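Local coordinates for protein Na-K-Cl cotransporter (Methanosarcina acetivorans, PDB 3G40) that forms the cytoplasmic C-terminal domain of an SLC12A-family membrane transporter that probably carries chloride together with monoatomic cations, at residues Val27-Leu33 with Glu62-Leu68; Leu52-Ala56 with Ser83-Ile87; Trp169-Met173 with Ala210-Phe214. All coordinates share one frame; numbering follows the deposited sequence.

Contact 1. Residues Val27-Leu33 with Glu62-Leu68; sequences VEDPREL and ENLLSQL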
ATOM      1  N   VAL A  27      -9.029 -16.486  -1.518  1.00 37.24           N
ATOM      2  CA  VAL A  27      -8.597 -15.851  -0.290  1.00 40.14           C
ATOM      3  C   VAL A  27      -8.354 -16.903   0.789  1.00 46.80           C
ATOM      4  O   VAL A  27      -9.272 -17.630   1.172  1.00 52.11           O
ATOM      5  CB  VAL A  27      -9.660 -14.880   0.220  1.00 44.14           C
ATOM      6  CG1 VAL A  27      -9.232 -14.283   1.550  1.00 44.21           C
ATOM      7  CG2 VAL A  27      -9.923 -13.795  -0.809  1.00 48.39           C
ATOM      8  N   GLU A  28      -7.119 -16.994   1.268  1.00 41.77           N
ATOM      9  CA  GLU A  28      -6.814 -17.851   2.407  1.00 48.65           C
ATOM     10  C   GLU A  28      -6.647 -16.984   3.646  1.00 48.69           C
ATOM     11  O   GLU A  28      -7.033 -17.362   4.747  1.00 50.92           O
ATOM     12  CB  GLU A  28      -5.539 -18.651   2.145  1.00 54.79           C
ATOM     13  CG  GLU A  28      -5.600 -19.485   0.887  1.00 66.28           C
ATOM     14  CD  GLU A  28      -4.534 -20.565   0.849  1.00 81.13           C
ATOM     15  OE1 GLU A  28      -4.402 -21.229  -0.200  1.00 82.47           O
ATOM     16  OE2 GLU A  28      -3.833 -20.753   1.865  1.00 89.67           O
ATOM     17  N   ASP A  29      -6.105 -15.791   3.448  1.00 48.77           N
ATOM     18  CA  ASP A  29      -5.779 -14.897   4.552  1.00 52.16           C
ATOM     19  C   ASP A  29      -6.411 -13.540   4.274  1.00 45.82           C
ATOM     20  O   ASP A  29      -6.014 -12.864   3.324  1.00 42.44           O
ATOM     21  CB  ASP A  29      -4.248 -14.758   4.662  1.00 54.79           C
ATOM     22  CG  ASP A  29      -3.813 -13.722   5.702  1.00 62.27           C
ATOM     23  OD1 ASP A  29      -4.674 -13.229   6.455  1.00 55.92           O
ATOM     24  OD2 ASP A  29      -2.603 -13.402   5.766  1.00 73.07           O
ATOM     25  N   PRO A  30      -7.387 -13.136   5.104  1.00 44.50           N
ATOM     26  CA  PRO A  30      -8.151 -11.907   4.870  1.00 44.91           C
ATOM     27  C   PRO A  30      -7.285 -10.652   4.977  1.00 44.94           C
ATOM     28  O   PRO A  30      -7.659  -9.618   4.426  1.00 38.26           O
ATOM     29  CB  PRO A  30      -9.190 -11.913   5.998  1.00 44.93           C
ATOM     30  CG  PRO A  30      -9.207 -13.301   6.501  1.00 54.63           C
ATOM     31  CD  PRO A  30      -7.841 -13.838   6.317  1.00 46.36           C
ATOM     32  N   ARG A  31      -6.168 -10.738   5.696  1.00 43.22           N
ATOM     33  CA  ARG A  31      -5.252  -9.605   5.822  1.00 44.42           C
ATOM     34  C   ARG A  31      -4.569  -9.290   4.490  1.00 42.45           C
ATOM     35  O   ARG A  31      -4.373  -8.121   4.151  1.00 40.91           O
ATOM     36  CB  ARG A  31      -4.200  -9.879   6.895  1.00 41.13           C
ATOM     37  CG  ARG A  31      -4.780 -10.078   8.296  1.00 46.59           C
ATOM     38  CD  ARG A  31      -3.767 -10.809   9.156  1.00 57.73           C
ATOM     39  NE  ARG A  31      -4.317 -11.203  10.446  1.00 80.79           N
ATOM     40  CZ  ARG A  31      -3.817 -12.180  11.193  1.00 94.02           C
ATOM     41  NH1 ARG A  31      -2.762 -12.864  10.767  1.00 96.24           N
ATOM     42  NH2 ARG A  31      -4.373 -12.478  12.359  1.00 95.85           N
ATOM     43  N   GLU A  32      -4.197 -10.331   3.748  1.00 40.68           N
ATOM     44  CA  GLU A  32      -3.661 -10.152   2.398  1.00 47.18           C
ATOM     45  C   GLU A  32      -4.713  -9.519   1.507  1.00 44.33           C
ATOM     46  O   GLU A  32      -4.421  -8.618   0.721  1.00 39.20           O
ATOM     47  CB  GLU A  32      -3.227 -11.486   1.789  1.00 53.91           C
ATOM     48  CG  GLU A  32      -1.865 -11.976   2.241  1.00 70.21           C
ATOM     49  CD  GLU A  32      -0.702 -11.256   1.559  1.00 74.11           C
ATOM     50  OE1 GLU A  32      -0.927 -10.440   0.633  1.00 64.53           O
ATOM     51  OE2 GLU A  32       0.452 -11.522   1.955  1.00 84.39           O
ATOM     52  N   LEU A  33      -5.946  -9.998   1.622  1.00 37.94           N
ATOM     53  CA  LEU A  33      -7.039  -9.396   0.871  1.00 37.40           C
ATOM     54  C   LEU A  33      -7.178  -7.911   1.202  1.00 33.53           C
ATOM     55  O   LEU A  33      -7.319  -7.098   0.300  1.00 37.42           O
ATOM     56  CB  LEU A  33      -8.359 -10.124   1.146  1.00 33.08           C
ATOM     57  CG  LEU A  33      -9.600  -9.526   0.482  1.00 35.91           C
ATOM     58  CD1 LEU A  33      -9.438  -9.464  -1.030  1.00 34.68           C
ATOM     59  CD2 LEU A  33     -10.858 -10.349   0.876  1.00 37.96           C
ATOM     60  N   GLU A  62      -8.899 -18.400  10.183  1.00 90.60           N
ATOM     61  CA  GLU A  62      -8.856 -16.990   9.814  1.00 84.71           C
ATOM     62  C   GLU A  62     -10.248 -16.381   9.915  1.00 76.34           C
ATOM     63  O   GLU A  62     -10.448 -15.201   9.628  1.00 72.20           O
ATOM     64  CB  GLU A  62      -8.324 -16.832   8.389  1.00 85.55           C
ATOM     65  CG  GLU A  62      -7.008 -17.548   8.126  1.00 93.36           C
ATOM     66  CD  GLU A  62      -5.836 -16.911   8.851  1.00104.50           C
ATOM     67  OE1 GLU A  62      -5.976 -15.757   9.310  1.00108.80           O
ATOM     68  OE2 GLU A  62      -4.773 -17.563   8.954  1.00107.34           O
ATOM     69  N   ASN A  63     -11.206 -17.200  10.339  1.00 71.07           N
ATOM     70  CA  ASN A  63     -12.609 -16.811  10.370  1.00 66.85           C
ATOM     71  C   ASN A  63     -13.031 -16.054   9.114  1.00 66.78           C
ATOM     72  O   ASN A  63     -13.517 -14.926   9.182  1.00 66.69           O
ATOM     73  CB  ASN A  63     -12.935 -15.997  11.621  1.00 78.21           C
ATOM     74  CG  ASN A  63     -14.379 -16.166  12.056  1.00 97.40           C
ATOM     75  OD1 ASN A  63     -15.177 -16.809  11.368  1.00 98.42           O
ATOM     76  ND2 ASN A  63     -14.723 -15.597  13.208  1.00104.43           N
ATOM     77  N   LEU A  64     -12.827 -16.682   7.965  1.00 62.50           N
ATOM     78  CA  LEU A  64     -13.281 -16.127   6.704  1.00 57.17           C
ATOM     79  C   LEU A  64     -14.781 -15.840   6.734  1.00 57.05           C
ATOM     80  O   LEU A  64     -15.250 -14.913   6.081  1.00 49.58           O
ATOM     81  CB  LEU A  64     -12.938 -17.080   5.560  1.00 56.74           C
ATOM     82  CG  LEU A  64     -11.436 -17.268   5.329  1.00 55.20           C
ATOM     83  CD1 LEU A  64     -11.179 -18.251   4.200  1.00 53.84           C
ATOM     84  CD2 LEU A  64     -10.796 -15.938   5.035  1.00 54.69           C
ATOM     85  N   LEU A  65     -15.532 -16.619   7.515  1.00 50.19           N
ATOM     86  CA  LEU A  65     -16.983 -16.471   7.547  1.00 50.23           C
ATOM     87  C   LEU A  65     -17.388 -15.099   8.065  1.00 53.01           C
ATOM     88  O   LEU A  65     -18.405 -14.546   7.646  1.00 54.80           O
ATOM     89  CB  LEU A  65     -17.639 -17.585   8.388  1.00 56.06           C
ATOM     90  CG  LEU A  65     -19.111 -17.906   8.094  1.00 61.98           C
ATOM     91  CD1 LEU A  65     -19.288 -18.482   6.687  1.00 66.13           C
ATOM     92  CD2 LEU A  65     -19.675 -18.872   9.134  1.00 67.29           C
ATOM     93  N   SER A  66     -16.584 -14.550   8.970  1.00 54.78           N
ATOM     94  CA  SER A  66     -16.843 -13.222   9.521  1.00 63.42           C
ATOM     95  C   SER A  66     -16.321 -12.083   8.638  1.00 66.40           C
ATOM     96  O   SER A  66     -16.950 -11.027   8.527  1.00 72.25           O
ATOM     97  CB  SER A  66     -16.223 -13.109  10.911  1.00 71.24           C
ATOM     98  OG  SER A  66     -16.769 -14.078  11.788  1.00 73.33           O
ATOM     99  N   GLN A  67     -15.174 -12.300   8.003  1.00 55.76           N
ATOM    100  CA  GLN A  67     -14.488 -11.220   7.294  1.00 52.14           C
ATOM    101  C   GLN A  67     -14.879 -11.061   5.821  1.00 47.28           C
ATOM    102  O   GLN A  67     -14.984  -9.939   5.327  1.00 50.75           O
ATOM    103  CB  GLN A  67     -12.969 -11.384   7.416  1.00 60.99           C
ATOM    104  CG  GLN A  67     -12.468 -11.366   8.850  1.00 71.39           C
ATOM    105  CD  GLN A  67     -11.066 -10.796   8.972  1.00 78.76           C
ATOM    106  OE1 GLN A  67     -10.742  -9.770   8.367  1.00 83.74           O
ATOM    107  NE2 GLN A  67     -10.229 -11.453   9.767  1.00 82.40           N
ATOM    108  N   LEU A  68     -15.070 -12.173   5.113  1.00 38.71           N
ATOM    109  CA  LEU A  68     -15.368 -12.095   3.683  1.00 45.29           C
ATOM    110  C   LEU A  68     -16.654 -11.337   3.349  1.00 41.74           C
ATOM    111  O   LEU A  68     -16.672 -10.539   2.412  1.00 41.99           O
ATOM    112  CB  LEU A  68     -15.361 -13.479   3.015  1.00 44.94           C
ATOM    113  CG  LEU A  68     -13.998 -14.138   2.804  1.00 54.72           C
ATOM    114  CD1 LEU A  68     -14.138 -15.266   1.807  1.00 56.90           C
ATOM    115  CD2 LEU A  68     -12.943 -13.129   2.327  1.00 47.05           C
TER

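Contact 2. Residues Leu52-Ala56 with Ser83-Ile87; sequences LLGLA and SWTII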
ATOM      1  N   LEU A  52     -15.067 -13.253  -4.140  1.00 35.97           N
ATOM      2  CA  LEU A  52     -14.137 -13.724  -3.134  1.00 33.80           C
ATOM      3  C   LEU A  52     -14.371 -15.201  -2.869  1.00 41.70           C
ATOM      4  O   LEU A  52     -15.436 -15.584  -2.419  1.00 42.07           O
ATOM      5  CB  LEU A  52     -14.310 -12.915  -1.862  1.00 34.27           C
ATOM      6  CG  LEU A  52     -14.154 -11.418  -2.096  1.00 35.56           C
ATOM      7  CD1 LEU A  52     -14.505 -10.637  -0.848  1.00 42.96           C
ATOM      8  CD2 LEU A  52     -12.706 -11.064  -2.599  1.00 32.46           C
ATOM      9  N   LEU A  53     -13.373 -16.025  -3.182  1.00 40.43           N
ATOM     10  CA  LEU A  53     -13.453 -17.463  -2.981  1.00 40.78           C
ATOM     11  C   LEU A  53     -12.621 -17.833  -1.767  1.00 40.94           C
ATOM     12  O   LEU A  53     -11.395 -17.989  -1.856  1.00 44.62           O
ATOM     13  CB  LEU A  53     -12.959 -18.210  -4.223  1.00 40.45           C
ATOM     14  CG  LEU A  53     -12.884 -19.739  -4.146  1.00 52.67           C
ATOM     15  CD1 LEU A  53     -14.255 -20.331  -3.904  1.00 53.40           C
ATOM     16  CD2 LEU A  53     -12.288 -20.307  -5.424  1.00 57.15           C
ATOM     17  N   GLY A  54     -13.294 -17.927  -0.624  1.00 41.73           N
ATOM     18  CA  GLY A  54     -12.643 -18.220   0.634  1.00 43.63           C
ATOM     19  C   GLY A  54     -12.232 -19.668   0.735  1.00 52.25           C
ATOM     20  O   GLY A  54     -13.059 -20.580   0.598  1.00 55.27           O
ATOM     21  N   LEU A  55     -10.951 -19.884   0.997  1.00 46.44           N
ATOM     22  CA  LEU A  55     -10.424 -21.230   1.159  1.00 52.84           C
ATOM     23  C   LEU A  55     -10.092 -21.501   2.620  1.00 61.19           C
ATOM     24  O   LEU A  55      -9.091 -21.010   3.145  1.00 59.55           O
ATOM     25  CB  LEU A  55      -9.196 -21.442   0.275  1.00 59.10           C
ATOM     26  CG  LEU A  55      -9.400 -21.082  -1.197  1.00 63.28           C
ATOM     27  CD1 LEU A  55      -8.108 -21.285  -1.966  1.00 64.68           C
ATOM     28  CD2 LEU A  55     -10.531 -21.904  -1.809  1.00 68.47           C
ATOM     29  N   ALA A  56     -10.971 -22.274   3.257  1.00 59.37           N
ATOM     30  CA  ALA A  56     -10.843 -22.734   4.643  1.00 76.60           C
ATOM     31  C   ALA A  56     -10.508 -21.633   5.636  1.00 91.49           C
ATOM     32  O   ALA A  56     -10.398 -21.894   6.832  1.00 99.51           O
ATOM     33  CB  ALA A  56      -9.838 -23.887   4.752  1.00 68.88           C
ATOM     34  N   SER A  83     -19.371 -10.739  -4.723  1.00 36.48           N
ATOM     35  CA  SER A  83     -20.022 -11.858  -4.050  1.00 36.20           C
ATOM     36  C   SER A  83     -18.922 -12.632  -3.326  1.00 40.70           C
ATOM     37  O   SER A  83     -17.737 -12.366  -3.516  1.00 37.61           O
ATOM     38  CB  SER A  83     -20.728 -12.743  -5.079  1.00 40.63           C
ATOM     39  OG  SER A  83     -19.809 -13.207  -6.052  1.00 47.01           O
ATOM     40  N   TRP A  84     -19.305 -13.572  -2.473  1.00 37.50           N
ATOM     41  CA  TRP A  84     -18.311 -14.325  -1.746  1.00 39.01           C
ATOM     42  C   TRP A  84     -18.860 -15.724  -1.507  1.00 42.14           C
ATOM     43  O   TRP A  84     -20.074 -15.939  -1.478  1.00 39.07           O
ATOM     44  CB  TRP A  84     -17.984 -13.639  -0.405  1.00 37.08           C
ATOM     45  CG  TRP A  84     -19.167 -13.534   0.505  1.00 36.60           C
ATOM     46  CD1 TRP A  84     -20.100 -12.538   0.530  1.00 37.74           C
ATOM     47  CD2 TRP A  84     -19.552 -14.473   1.526  1.00 40.32           C
ATOM     48  NE1 TRP A  84     -21.049 -12.809   1.495  1.00 41.75           N
ATOM     49  CE2 TRP A  84     -20.734 -13.985   2.120  1.00 43.35           C
ATOM     50  CE3 TRP A  84     -19.014 -15.677   1.984  1.00 40.09           C
ATOM     51  CZ2 TRP A  84     -21.394 -14.663   3.165  1.00 47.97           C
ATOM     52  CZ3 TRP A  84     -19.680 -16.359   3.022  1.00 47.87           C
ATOM     53  CH2 TRP A  84     -20.845 -15.837   3.600  1.00 44.36           C
ATOM     54  N   THR A  85     -17.962 -16.683  -1.375  1.00 38.49           N
ATOM     55  CA  THR A  85     -18.372 -18.018  -0.946  1.00 45.33           C
ATOM     56  C   THR A  85     -17.211 -18.550  -0.125  1.00 50.54           C
ATOM     57  O   THR A  85     -16.105 -17.999  -0.178  1.00 43.72           O
ATOM     58  CB  THR A  85     -18.661 -18.939  -2.146  1.00 49.84           C
ATOM     59  OG1 THR A  85     -19.161 -20.197  -1.681  1.00 64.75           O
ATOM     60  CG2 THR A  85     -17.401 -19.194  -2.940  1.00 51.34           C
ATOM     61  N   ILE A  86     -17.451 -19.600   0.647  1.00 45.07           N
ATOM     62  CA  ILE A  86     -16.378 -20.223   1.405  1.00 59.44           C
ATOM     63  C   ILE A  86     -16.215 -21.700   1.051  1.00 64.37           C
ATOM     64  O   ILE A  86     -17.170 -22.484   1.106  1.00 59.19           O
ATOM     65  CB  ILE A  86     -16.556 -20.033   2.918  1.00 70.39           C
ATOM     66  CG1 ILE A  86     -16.603 -18.544   3.244  1.00 67.67           C
ATOM     67  CG2 ILE A  86     -15.429 -20.716   3.673  1.00 76.59           C
ATOM     68  CD1 ILE A  86     -16.239 -18.217   4.659  1.00 66.25           C
ATOM     69  N   ILE A  87     -14.981 -22.041   0.686  1.00 74.99           N
ATOM     70  CA  ILE A  87     -14.565 -23.358   0.207  1.00 76.91           C
ATOM     71  C   ILE A  87     -15.479 -23.965  -0.846  1.00 78.69           C
ATOM     72  O   ILE A  87     -15.153 -23.930  -2.034  1.00 76.56           O
ATOM     73  CB  ILE A  87     -14.277 -24.343   1.358  1.00 75.02           C
ATOM     74  CG1 ILE A  87     -15.491 -24.511   2.270  1.00 80.11           C
ATOM     75  CG2 ILE A  87     -13.101 -23.851   2.172  1.00 53.85           C
ATOM     76  CD1 ILE A  87     -15.211 -25.362   3.498  1.00 85.54           C
TER

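Contact 3. Residues Trp169-Met173 with Ala210-Phe214; sequences WDISM and AAENF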
ATOM      1  N   TRP A 169       5.327  -7.311 -36.826  1.00 70.36           N
ATOM      2  CA  TRP A 169       4.949  -6.102 -36.101  1.00 66.56           C
ATOM      3  C   TRP A 169       3.785  -5.349 -36.749  1.00 76.77           C
ATOM      4  O   TRP A 169       3.543  -4.184 -36.432  1.00 82.31           O
ATOM      5  CB  TRP A 169       6.140  -5.152 -35.953  1.00 58.93           C
ATOM      6  CG  TRP A 169       7.213  -5.604 -34.999  1.00 57.13           C
ATOM      7  CD1 TRP A 169       8.427  -6.143 -35.330  1.00 68.85           C
ATOM      8  CD2 TRP A 169       7.190  -5.523 -33.565  1.00 51.93           C
ATOM      9  NE1 TRP A 169       9.152  -6.412 -34.192  1.00 70.64           N
ATOM     10  CE2 TRP A 169       8.416  -6.042 -33.097  1.00 56.30           C
ATOM     11  CE3 TRP A 169       6.253  -5.069 -32.633  1.00 57.17           C
ATOM     12  CZ2 TRP A 169       8.727  -6.122 -31.739  1.00 51.13           C
ATOM     13  CZ3 TRP A 169       6.566  -5.147 -31.279  1.00 55.69           C
ATOM     14  CH2 TRP A 169       7.791  -5.669 -30.847  1.00 51.88           C
ATOM     15  N   ASP A 170       3.072  -5.994 -37.663  1.00 88.18           N
ATOM     16  CA  ASP A 170       1.848  -5.395 -38.180  1.00101.81           C
ATOM     17  C   ASP A 170       0.693  -5.693 -37.228  1.00106.79           C
ATOM     18  O   ASP A 170       0.716  -6.689 -36.505  1.00104.44           O
ATOM     19  CB  ASP A 170       1.549  -5.863 -39.607  1.00113.72           C
ATOM     20  CG  ASP A 170       2.234  -7.171 -39.951  1.00122.32           C
ATOM     21  OD1 ASP A 170       2.147  -8.125 -39.146  1.00124.01           O
ATOM     22  OD2 ASP A 170       2.855  -7.244 -41.033  1.00124.15           O
ATOM     23  N   ILE A 171      -0.305  -4.817 -37.214  1.00112.42           N
ATOM     24  CA  ILE A 171      -1.397  -4.929 -36.254  1.00115.24           C
ATOM     25  C   ILE A 171      -2.587  -5.725 -36.785  1.00125.59           C
ATOM     26  O   ILE A 171      -3.324  -5.260 -37.656  1.00125.03           O
ATOM     27  CB  ILE A 171      -1.898  -3.544 -35.791  1.00112.23           C
ATOM     28  CG1 ILE A 171      -0.792  -2.780 -35.063  1.00113.94           C
ATOM     29  CG2 ILE A 171      -3.111  -3.696 -34.893  1.00112.18           C
ATOM     30  CD1 ILE A 171       0.231  -2.150 -35.986  1.00118.43           C
ATOM     31  N   SER A 172      -2.759  -6.932 -36.257  1.00132.69           N
ATOM     32  CA  SER A 172      -3.977  -7.703 -36.470  1.00135.86           C
ATOM     33  C   SER A 172      -4.781  -7.616 -35.185  1.00139.12           C
ATOM     34  O   SER A 172      -4.202  -7.506 -34.103  1.00141.44           O
ATOM     35  CB  SER A 172      -3.651  -9.166 -36.769  1.00133.39           C
ATOM     36  OG  SER A 172      -2.902  -9.293 -37.962  1.00136.77           O
ATOM     37  N   MET A 173      -6.105  -7.650 -35.289  1.00137.08           N
ATOM     38  CA  MET A 173      -6.933  -7.690 -34.092  1.00128.67           C
ATOM     39  C   MET A 173      -6.391  -8.788 -33.197  1.00119.77           C
ATOM     40  O   MET A 173      -6.413  -8.672 -31.973  1.00121.29           O
ATOM     41  CB  MET A 173      -8.393  -7.961 -34.439  1.00131.86           C
ATOM     42  CG  MET A 173      -9.022  -6.867 -35.264  1.00133.84           C
ATOM     43  SD  MET A 173      -9.106  -5.276 -34.416  1.00197.78           S
ATOM     44  CE  MET A 173     -10.698  -5.403 -33.594  1.00 67.21           C
ATOM     45  N   ALA A 210      10.115  -1.226 -36.914  1.00 44.31           N
ATOM     46  CA  ALA A 210       8.807  -1.854 -36.984  1.00 44.78           C
ATOM     47  C   ALA A 210       8.102  -1.856 -35.617  1.00 41.83           C
ATOM     48  O   ALA A 210       6.889  -1.706 -35.543  1.00 39.78           O
ATOM     49  CB  ALA A 210       8.919  -3.267 -37.552  1.00 45.14           C
ATOM     50  N   ALA A 211       8.870  -2.011 -34.543  1.00 41.03           N
ATOM     51  CA  ALA A 211       8.306  -2.047 -33.203  1.00 43.16           C
ATOM     52  C   ALA A 211       7.823  -0.658 -32.809  1.00 41.50           C
ATOM     53  O   ALA A 211       6.776  -0.508 -32.188  1.00 40.82           O
ATOM     54  CB  ALA A 211       9.337  -2.572 -32.194  1.00 42.77           C
ATOM     55  N   GLU A 212       8.597   0.358 -33.163  1.00 34.90           N
ATOM     56  CA  GLU A 212       8.181   1.736 -32.955  1.00 35.77           C
ATOM     57  C   GLU A 212       6.860   2.021 -33.667  1.00 34.73           C
ATOM     58  O   GLU A 212       5.961   2.631 -33.083  1.00 39.68           O
ATOM     59  CB  GLU A 212       9.257   2.697 -33.476  1.00 39.36           C
ATOM     60  CG  GLU A 212       8.942   4.160 -33.232  1.00 51.29           C
ATOM     61  CD  GLU A 212       9.095   4.546 -31.767  1.00 51.92           C
ATOM     62  OE1 GLU A 212      10.003   3.995 -31.102  1.00 52.04           O
ATOM     63  OE2 GLU A 212       8.317   5.399 -31.283  1.00 49.89           O
ATOM     64  N   ASN A 213       6.717   1.624 -34.863  1.00 33.23           N
ATOM     65  CA  ASN A 213       5.576   1.886 -35.617  1.00 34.09           C
ATOM     66  C   ASN A 213       4.392   1.093 -35.048  1.00 36.86           C
ATOM     67  O   ASN A 213       3.455   1.546 -35.039  1.00 38.80           O
ATOM     68  CB  ASN A 213       5.754   1.623 -37.114  1.00 20.00           C
ATOM     69  CG  ASN A 213       6.750   2.586 -37.802  1.00 20.00           C
ATOM     70  OD1 ASN A 213       7.015   3.605 -37.448  1.00 20.00           O
ATOM     71  ND2 ASN A 213       7.171   2.173 -38.792  1.00 20.00           N
ATOM     72  N   PHE A 214       4.614  -0.131 -34.668  1.00 40.99           N
ATOM     73  CA  PHE A 214       3.572  -0.948 -34.060  1.00 39.30           C
ATOM     74  C   PHE A 214       3.034  -0.307 -32.782  1.00 40.60           C
ATOM     75  O   PHE A 214       1.825  -0.191 -32.614  1.00 38.05           O
ATOM     76  CB  PHE A 214       4.097  -2.358 -33.799  1.00 42.72           C
ATOM     77  CG  PHE A 214       3.160  -3.213 -33.011  1.00 43.22           C
ATOM     78  CD1 PHE A 214       2.128  -3.897 -33.639  1.00 49.03           C
ATOM     79  CD2 PHE A 214       3.310  -3.338 -31.644  1.00 43.20           C
ATOM     80  CE1 PHE A 214       1.250  -4.687 -32.904  1.00 48.40           C
ATOM     81  CE2 PHE A 214       2.425  -4.137 -30.899  1.00 44.27           C
ATOM     82  CZ  PHE A 214       1.406  -4.809 -31.543  1.00 39.76           C
TER
HETATM   83  O   HOH W   1       5.036  -2.115 -37.651  1.00 44.66           O

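Contact 1. Residues Val27-Leu33 with Glu62-Leu68
Pro30 and Leu64 meet at about a right angle, the proline ring driving its CG against the methyl CD2 of Leu64 at 3.4 Å, tighter than usual for two carbons. Each stands in the first turn of its helix, 30-44 and 64-77, so the two helix starts are packed against each other. Three residues of 62-68 border the same ring: besides Leu64, Glu62, just ahead of the helix, lays its CB 3.7 Å from Pro30 CD, and the amide of Gln67 reaches Pro30 CB with OE1 at 3.6 Å. Gln67 gets there through a bend at chi2 (-149°). Deeper in, Leu68 sends CD2 between two partners, 3.8 Å from Leu33 CD2, which it crosses nearly perpendicularly, and 4.0 Å from Val27 CG1, past which it slides in the opposite direction. Val27 CG1 stands anti to its backbone N (chi1 177°), which directs this methyl to Leu64 and Leu68.

The polar groups are arranged differently. Asp29 caps helix 30-44, its OD1 taking the N-H of Arg31 at 3.0 Å from above the carboxylate plane. The same OD1 lies 4.0 Å from Glu62 OE1, the carboxylate planes turned 37° apart, while the guanidinium of Arg31 lies near Glu62 OE1, beyond salt-bridge range and with no N-H aimed at it. Glu28 has its own salt bridge, with Arg123, and Gln149 of the second subunit packs on Asp29.

No hydrogen bond joins the two segments, so they are held mainly by apolar packing; the nearby helix start and Arg31 would probably soften the mutual repulsion of Asp29 and Glu62.

Contact 2. Residues Leu52-Ala56 with Ser83-Ile87
Leu52 and Trp84 are paired on adjacent parallel strands, their CB atoms 4.0 Å apart, at one end of a regular ladder. Leu52 N donates to Ser83 O and Leu52 O accepts from Thr85 N at 2.9 Å, the N-H arriving nearly along the C=O axis (176°). One step on, Gly54 N gives a 2.8 Å bond to Thr85 O. The CA-H of Trp84 also approaches Leu52 O.

Packing is closest on the face that carries Leu53 and Thr85. These side chains point the same way, and Leu53 CD1 presses on Thr85 CG2 at 3.5 Å. That leucine is buried, with Leu24 of the neighbouring strand beside it. On the other face Gly54 has no side chain; a CB there would sit tight against Thr85 O and Ile86 CG1. Ile86 touches Leu64 and Leu65 of helix 64-77, and Trp84 touches Pro69 and Ser72 of the same helix. With CG between the backbone N and the carbonyl carbon (chi1 61°), the Trp84 ring swings away from Leu52.

Beyond Gly54 the regular strand pairing ends. Ala56 and Ile87 are exposed, their side chains just meeting at 4.2 Å between Ala56 CB and Ile87 CG2, and the modelled geometry of this end is doubtful. Within this chain, strand 81-86 is the outermost on its side of the sheet, whereas strand 49-54 is also bonded to strand 22-27.

Strands 49-54 and 81-86, parallel at 12° and joined through helix 64-77, form a beta-alpha-beta crossover at the edge of the mixed sheet of this alpha/beta fold.

Contact 3. Residues Trp169-Met173 with Ala210-Phe214
The carbonyl oxygens of Trp169 and Ala210 grip one water between them, each accepting a hydrogen bond from it at 2.8 Å. Ala210 O also takes the helical N-H of Phe214, so two donors share that oxygen. No direct hydrogen bond crosses this contact, in which a loop lies against helix 205-222 at one end of the alpha/beta fold, beside strand 228-232, one of the two outermost strands of the sheet.

The indole of Trp169 contributes the largest share of the buried surface. Ala211 CB stands over the face of its six-membered ring, 3.5 Å from the centroid and 8° off the normal, a CH-pi contact, while Ala210 CB touches CD1 obliquely. Toward Phe214 the indole turns an edge: the pair is offset edge-to-face, with planes at 62° and Trp169 CE3 3.6 Å from Phe214 CD2. Phe214 can meet it because its CG lies anti to the backbone N (chi1 172°), carrying the ring out toward the loop. Thr200 of strand 195-201 also borders the indole.

Replacing Trp169 with a serine would probably uncover the methyl of Ala211 and deprive the Phe214 face of its aromatic partner, opening a gap between loop and helix.

Farther along the loop Ile171, which also touches Leu284, reaches the same phenyl ring obliquely, its CG1 3.4 Å from Phe214 CD1.

Contacts 1 and 2 form one continuous region, their centres about 9 Å apart, while contact 3 lies across the chain's centre, about 44 Å from contact 1 and 42 Å from contact 2, measured between centres. The first two interleave along the chain: strand 22-27, helix 30-44, strand 49-54, helix 64-77 and strand 81-86 alternate, with Val27 probably hydrogen-bonded to Leu53 and Leu55. Contact 3 follows later, in the second half of the chain. One mixed beta-sheet of ten strands spans the distance, with strand 81-86 at one end and strand 228-232 at the other, so the contacts mark opposite ends of the cytoplasmic domain.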